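Local coordinates for carboxynorspermidine decarboxylase (Campylobacter jejuni subsp. jejuni 81116, PDB 3N29), which probably decarboxylates carboxynorspermidine to norspermidine with the help of pyridoxal-5'-phosphate, as a beta/alpha-barrel-fold decarboxylase, at residues Q152-F164 and F188-H202. Numbering follows the deposited sequence.
With PLP (pyridoxal-5'-phosphate), chain C.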
loop_
_atom_site.group_PDB
_atom_site.type_symbol
_atom_site.label_atom_id
_atom_site.label_comp_id
_atom_site.label_asym_id
_atom_site.label_seq_id
_atom_site.Cartn_x
_atom_site.Cartn_y
_atom_site.Cartn_z
ATOM N N GLN A 152 2.162 27.489 -22.791
ATOM C CA GLN A 152 3.047 28.314 -23.610
ATOM C C GLN A 152 4.222 28.896 -22.840
ATOM O O GLN A 152 5.246 29.203 -23.420
ATOM C CB GLN A 152 2.249 29.385 -24.358
ATOM C CG GLN A 152 1.448 28.769 -25.526
ATOM C CD GLN A 152 0.491 29.723 -26.177
ATOM O OE1 GLN A 152 -0.729 29.582 -26.050
ATOM N NE2 GLN A 152 1.028 30.701 -26.888
ATOM N N LYS A 153 4.105 29.004 -21.539
ATOM C CA LYS A 153 5.179 29.597 -20.732
ATOM C C LYS A 153 6.104 28.538 -20.131
ATOM O O LYS A 153 7.037 28.852 -19.408
ATOM C CB LYS A 153 4.552 30.502 -19.663
ATOM C CG LYS A 153 3.994 31.814 -20.286
ATOM C CD LYS A 153 3.382 32.764 -19.253
ATOM C CE LYS A 153 2.921 34.074 -19.902
ATOM N NZ LYS A 153 2.231 34.918 -18.887
ATOM N N ASN A 154 5.855 27.271 -20.437
ATOM C CA ASN A 154 6.678 26.185 -19.935
ATOM C C ASN A 154 7.585 25.645 -21.038
ATOM O O ASN A 154 7.251 25.728 -22.212
ATOM C CB ASN A 154 5.752 25.050 -19.498
ATOM C CG ASN A 154 4.605 25.536 -18.639
ATOM O OD1 ASN A 154 3.463 25.640 -19.103
ATOM N ND2 ASN A 154 4.882 25.799 -17.397
ATOM N N SER A 155 8.673 24.999 -20.653
ATOM C CA SER A 155 9.546 24.329 -21.603
ATOM C C SER A 155 9.074 22.905 -21.740
ATOM O O SER A 155 8.956 22.159 -20.754
ATOM C CB SER A 155 10.963 24.323 -21.064
ATOM O OG SER A 155 11.883 23.881 -22.018
ATOM N N LEU A 156 8.794 22.539 -22.956
ATOM C CA LEU A 156 8.044 21.321 -23.237
ATOM C C LEU A 156 9.001 20.262 -23.705
ATOM O O LEU A 156 9.917 20.500 -24.531
ATOM C CB LEU A 156 6.982 21.565 -24.291
ATOM C CG LEU A 156 5.921 22.625 -24.039
ATOM C CD1 LEU A 156 4.972 22.594 -25.266
ATOM C CD2 LEU A 156 5.194 22.436 -22.688
ATOM N N GLY A 157 8.823 19.072 -23.145
ATOM C CA GLY A 157 9.606 17.910 -23.558
ATOM C C GLY A 157 8.703 16.748 -23.921
ATOM O O GLY A 157 7.485 16.745 -23.604
ATOM N N LEU A 158 9.292 15.761 -24.581
ATOM C CA LEU A 158 8.647 14.470 -24.832
ATOM C C LEU A 158 9.439 13.310 -24.259
ATOM O O LEU A 158 10.675 13.259 -24.390
ATOM C CB LEU A 158 8.470 14.224 -26.321
ATOM C CG LEU A 158 7.616 15.268 -27.066
ATOM C CD1 LEU A 158 7.815 15.136 -28.569
ATOM C CD2 LEU A 158 6.095 15.246 -26.668
ATOM N N ARG A 159 8.721 12.336 -23.707
ATOM C CA ARG A 159 9.358 11.150 -23.194
ATOM C C ARG A 159 9.515 10.140 -24.322
ATOM O O ARG A 159 8.590 9.911 -25.095
ATOM C CB ARG A 159 8.592 10.554 -22.031
ATOM C CG ARG A 159 9.243 9.262 -21.594
ATOM C CD ARG A 159 8.754 8.796 -20.254
ATOM N NE ARG A 159 9.418 7.601 -19.734
ATOM C CZ ARG A 159 9.127 7.029 -18.566
ATOM N NH1 ARG A 159 8.149 7.507 -17.810
ATOM N NH2 ARG A 159 9.796 5.961 -18.148
ATOM N N CYS A 160 10.700 9.561 -24.402
ATOM C CA CYS A 160 11.109 8.631 -25.461
ATOM C C CYS A 160 11.124 7.207 -24.894
ATOM O O CYS A 160 11.678 6.968 -23.809
ATOM C CB CYS A 160 12.499 8.997 -25.880
ATOM S SG CYS A 160 12.547 10.667 -26.602
ATOM N N ASN A 161 10.508 6.283 -25.611
ATOM C CA ASN A 161 10.492 4.881 -25.232
ATOM C C ASN A 161 11.758 4.318 -25.842
ATOM O O ASN A 161 11.834 4.162 -27.015
ATOM C CB ASN A 161 9.261 4.169 -25.782
ATOM C CG ASN A 161 9.236 2.697 -25.439
ATOM O OD1 ASN A 161 10.292 2.128 -25.119
ATOM N ND2 ASN A 161 8.020 2.041 -25.523
ATOM N N VAL A 162 12.762 4.020 -25.057
ATOM C CA VAL A 162 14.002 3.588 -25.670
ATOM C C VAL A 162 13.997 2.130 -26.107
ATOM O O VAL A 162 14.776 1.759 -27.028
ATOM C CB VAL A 162 15.171 3.943 -24.796
ATOM C CG1 VAL A 162 16.454 3.326 -25.336
ATOM C CG2 VAL A 162 15.252 5.462 -24.769
ATOM N N GLU A 163 13.073 1.317 -25.554
ATOM C CA GLU A 163 12.880 -0.079 -26.043
ATOM C C GLU A 163 14.154 -0.926 -25.868
ATOM O O GLU A 163 14.796 -1.338 -26.835
ATOM C CB GLU A 163 12.450 -0.125 -27.528
ATOM C CG GLU A 163 11.066 0.473 -27.907
ATOM C CD GLU A 163 10.646 0.081 -29.342
ATOM O OE1 GLU A 163 10.899 0.834 -30.343
ATOM O OE2 GLU A 163 10.083 -1.027 -29.462
ATOM N N PHE A 164 14.500 -1.195 -24.621
ATOM C CA PHE A 164 15.751 -1.868 -24.316
ATOM C C PHE A 164 15.633 -2.731 -23.046
ATOM O O PHE A 164 14.792 -2.468 -22.187
ATOM C CB PHE A 164 16.868 -0.814 -24.200
ATOM C CG PHE A 164 18.256 -1.401 -24.161
ATOM C CD1 PHE A 164 18.672 -2.317 -25.147
ATOM C CD2 PHE A 164 19.143 -1.048 -23.136
ATOM C CE1 PHE A 164 19.951 -2.871 -25.118
ATOM C CE2 PHE A 164 20.416 -1.606 -23.092
ATOM C CZ PHE A 164 20.829 -2.525 -24.098
ATOM N N PHE A 188 8.357 9.645 -34.156
ATOM C CA PHE A 188 8.919 10.998 -34.312
ATOM C C PHE A 188 9.025 11.417 -35.757
ATOM O O PHE A 188 9.206 12.599 -36.053
ATOM C CB PHE A 188 10.300 11.104 -33.658
ATOM C CG PHE A 188 10.252 11.358 -32.185
ATOM C CD1 PHE A 188 10.730 12.524 -31.657
ATOM C CD2 PHE A 188 9.704 10.411 -31.321
ATOM C CE1 PHE A 188 10.665 12.755 -30.296
ATOM C CE2 PHE A 188 9.652 10.645 -29.943
ATOM C CZ PHE A 188 10.123 11.820 -29.447
ATOM N N GLU A 189 8.911 10.468 -36.672
ATOM C CA GLU A 189 9.274 10.769 -38.045
ATOM C C GLU A 189 8.255 11.749 -38.635
ATOM O O GLU A 189 7.033 11.582 -38.471
ATOM C CB GLU A 189 9.386 9.498 -38.836
ATOM C CG GLU A 189 10.584 8.665 -38.412
ATOM C CD GLU A 189 11.933 9.149 -39.015
ATOM O OE1 GLU A 189 12.972 8.500 -38.716
ATOM O OE2 GLU A 189 11.973 10.161 -39.778
ATOM N N ASN A 190 8.761 12.847 -39.196
ATOM C CA ASN A 190 7.898 13.832 -39.852
ATOM C C ASN A 190 6.894 14.519 -38.891
ATOM O O ASN A 190 5.820 14.974 -39.312
ATOM C CB ASN A 190 7.157 13.158 -41.014
ATOM C CG ASN A 190 8.097 12.747 -42.157
ATOM O OD1 ASN A 190 8.877 13.566 -42.691
ATOM N ND2 ASN A 190 8.013 11.484 -42.550
ATOM N N VAL A 191 7.223 14.565 -37.598
ATOM C CA VAL A 191 6.394 15.317 -36.654
ATOM C C VAL A 191 7.092 16.672 -36.495
ATOM O O VAL A 191 8.323 16.749 -36.407
ATOM C CB VAL A 191 6.225 14.588 -35.288
ATOM C CG1 VAL A 191 5.582 15.492 -34.286
ATOM C CG2 VAL A 191 5.375 13.300 -35.471
ATOM N N ASP A 192 6.293 17.732 -36.531
ATOM C CA ASP A 192 6.741 19.080 -36.238
ATOM C C ASP A 192 7.087 19.174 -34.766
ATOM O O ASP A 192 6.179 19.090 -33.921
ATOM C CB ASP A 192 5.604 20.060 -36.504
ATOM C CG ASP A 192 6.025 21.515 -36.317
ATOM O OD1 ASP A 192 7.174 21.788 -35.824
ATOM O OD2 ASP A 192 5.183 22.382 -36.650
ATOM N N LEU A 193 8.380 19.345 -34.477
ATOM C CA LEU A 193 8.910 19.432 -33.107
ATOM C C LEU A 193 9.359 20.841 -32.712
ATOM O O LEU A 193 10.057 21.011 -31.694
ATOM C CB LEU A 193 10.075 18.429 -32.931
ATOM C CG LEU A 193 9.604 16.957 -33.082
ATOM C CD1 LEU A 193 10.771 15.972 -33.056
ATOM C CD2 LEU A 193 8.572 16.611 -31.980
ATOM N N ASN A 194 8.929 21.849 -33.487
ATOM C CA ASN A 194 9.295 23.249 -33.228
ATOM C C ASN A 194 9.035 23.692 -31.796
ATOM O O ASN A 194 9.851 24.440 -31.242
ATOM C CB ASN A 194 8.554 24.224 -34.163
ATOM C CG ASN A 194 9.201 24.338 -35.547
ATOM O OD1 ASN A 194 10.151 23.609 -35.856
ATOM N ND2 ASN A 194 8.683 25.240 -36.387
ATOM N N ALA A 195 7.907 23.266 -31.217
ATOM C CA ALA A 195 7.504 23.714 -29.889
ATOM C C ALA A 195 8.192 22.927 -28.776
ATOM O O ALA A 195 8.017 23.268 -27.577
ATOM C CB ALA A 195 5.969 23.648 -29.711
ATOM N N ILE A 196 8.939 21.875 -29.143
ATOM C CA ILE A 196 9.540 20.926 -28.155
ATOM C C ILE A 196 11.002 21.272 -27.878
ATOM O O ILE A 196 11.801 21.364 -28.837
ATOM C CB ILE A 196 9.514 19.463 -28.666
ATOM C CG1 ILE A 196 8.064 18.961 -28.890
ATOM C CG2 ILE A 196 10.344 18.564 -27.729
ATOM C CD1 ILE A 196 7.154 18.937 -27.671
ATOM N N GLU A 197 11.358 21.509 -26.606
ATOM C CA GLU A 197 12.705 21.937 -26.264
ATOM C C GLU A 197 13.536 20.838 -25.636
ATOM O O GLU A 197 14.737 20.995 -25.494
ATOM C CB GLU A 197 12.680 23.192 -25.363
ATOM C CG GLU A 197 12.467 24.476 -26.163
ATOM C CD GLU A 197 12.339 25.754 -25.271
ATOM O OE1 GLU A 197 12.344 25.670 -24.030
ATOM O OE2 GLU A 197 12.255 26.867 -25.815
ATOM N N GLY A 198 12.901 19.734 -25.200
ATOM C CA GLY A 198 13.660 18.679 -24.595
ATOM C C GLY A 198 13.156 17.274 -24.883
ATOM O O GLY A 198 11.975 17.041 -25.217
ATOM N N LEU A 199 14.056 16.331 -24.700
ATOM C CA LEU A 199 13.696 14.913 -24.694
ATOM C C LEU A 199 14.024 14.285 -23.368
ATOM O O LEU A 199 15.023 14.687 -22.683
ATOM C CB LEU A 199 14.438 14.200 -25.812
ATOM C CG LEU A 199 14.076 14.583 -27.249
ATOM C CD1 LEU A 199 15.055 13.891 -28.184
ATOM C CD2 LEU A 199 12.551 14.263 -27.640
ATOM N N HIS A 200 13.198 13.317 -22.986
ATOM C CA HIS A 200 13.287 12.694 -21.690
ATOM C C HIS A 200 13.265 11.177 -21.848
ATOM O O HIS A 200 12.500 10.666 -22.646
ATOM C CB HIS A 200 12.081 13.153 -20.860
ATOM C CG HIS A 200 11.988 12.522 -19.514
ATOM N ND1 HIS A 200 11.423 11.278 -19.327
ATOM C CD2 HIS A 200 12.293 12.989 -18.280
ATOM C CE1 HIS A 200 11.458 10.973 -18.037
ATOM N NE2 HIS A 200 11.953 12.004 -17.368
ATOM N N PHE A 201 14.131 10.462 -21.151
ATOM C CA PHE A 201 13.933 9.023 -20.921
ATOM C C PHE A 201 14.056 8.655 -19.438
ATOM O O PHE A 201 14.726 9.353 -18.667
ATOM C CB PHE A 201 14.791 8.102 -21.808
ATOM C CG PHE A 201 16.266 8.159 -21.538
ATOM C CD1 PHE A 201 16.843 7.372 -20.536
ATOM C CD2 PHE A 201 17.070 9.019 -22.283
ATOM C CE1 PHE A 201 18.208 7.478 -20.240
ATOM C CE2 PHE A 201 18.443 9.140 -22.047
ATOM C CZ PHE A 201 19.029 8.359 -21.024
ATOM N N HIS A 202 13.423 7.536 -19.080
ATOM C CA HIS A 202 13.650 6.875 -17.815
ATOM C C HIS A 202 13.568 5.386 -18.040
ATOM O O HIS A 202 12.514 4.831 -18.377
ATOM C CB HIS A 202 12.720 7.410 -16.685
ATOM C CG HIS A 202 12.798 6.626 -15.410
ATOM N ND1 HIS A 202 13.776 6.828 -14.462
ATOM C CD2 HIS A 202 12.000 5.632 -14.922
ATOM C CE1 HIS A 202 13.592 5.989 -13.455
ATOM N NE2 HIS A 202 12.514 5.251 -13.707
HETATM N N1 PLP C . 12.077 9.863 -13.206
HETATM C C2 PLP C . 10.962 9.156 -13.559
HETATM C C2A PLP C . 10.171 9.556 -14.778
HETATM C C3 PLP C . 10.552 8.076 -12.717
HETATM O O3 PLP C . 9.407 7.347 -13.046
HETATM C C4 PLP C . 11.288 7.741 -11.565
HETATM C C4A PLP C . 10.806 6.614 -10.662
HETATM C C5 PLP C . 12.459 8.453 -11.261
HETATM C C6 PLP C . 12.822 9.517 -12.113
HETATM C C5A PLP C . 13.298 8.131 -10.046
HETATM O O4P PLP C . 13.681 6.780 -10.020
HETATM P P PLP C . 14.639 6.200 -8.910
HETATM O O1P PLP C . 14.012 6.553 -7.573
HETATM O O2P PLP C . 16.009 6.906 -9.056
HETATM O O3P PLP C . 14.826 4.774 -9.167
HETATM O O HOH W 1 9.001 24.361 -25.316
HETATM O O HOH W 2 11.483 6.386 -21.157
#
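Ser155 OG donates to Glu197 OE1 at 2.7 Å, on the anti lone pair of the carboxylate; Trp232 NE1, from strand 232-234, hydrogen-bonds the same hydroxyl. At the other end of the pairing, CG of Arg159 anti to the backbone N (chi1 176°) and the chain extended beyond it bring NH2 to a lone pair of His202 O at 3.0 Å; the bond is bent, 136° at the hydrogen, and tilted from the guanidinium plane. Water 2 lies in that plane and ties Arg159 NE to Cys160 O and His202 N. Between these ends the strands pair in parallel: Leu158 N to Gly198 O (3.0 Å), His200 N to Leu158 O (2.9 Å) and Cys160 N to His200 O (2.7 Å).

The pairing joins adjacent strands of the eight-stranded barrel and gives its two sides different chemistry. Leu158 crosses Ile196 at about a right angle, while Cys160 SG meets Leu199 CD2 and lies obliquely to the Phe188 ring; helices 141-147 and 209-223 cover this apolar side. On the inner side, Arg159 CG lies 3.7 Å from His200 ND1, buried without a polar partner; NE2 bonds Glu269, and CE1 touches PLP C2A. In the following loop, one face of the His202 ring lies over the pyridoxal ring, CE1 3.5 Å from C4, and Gly237 N holds its ND1. Arg159 thus probably acts from the second shell, steadying the backbone that presents His202.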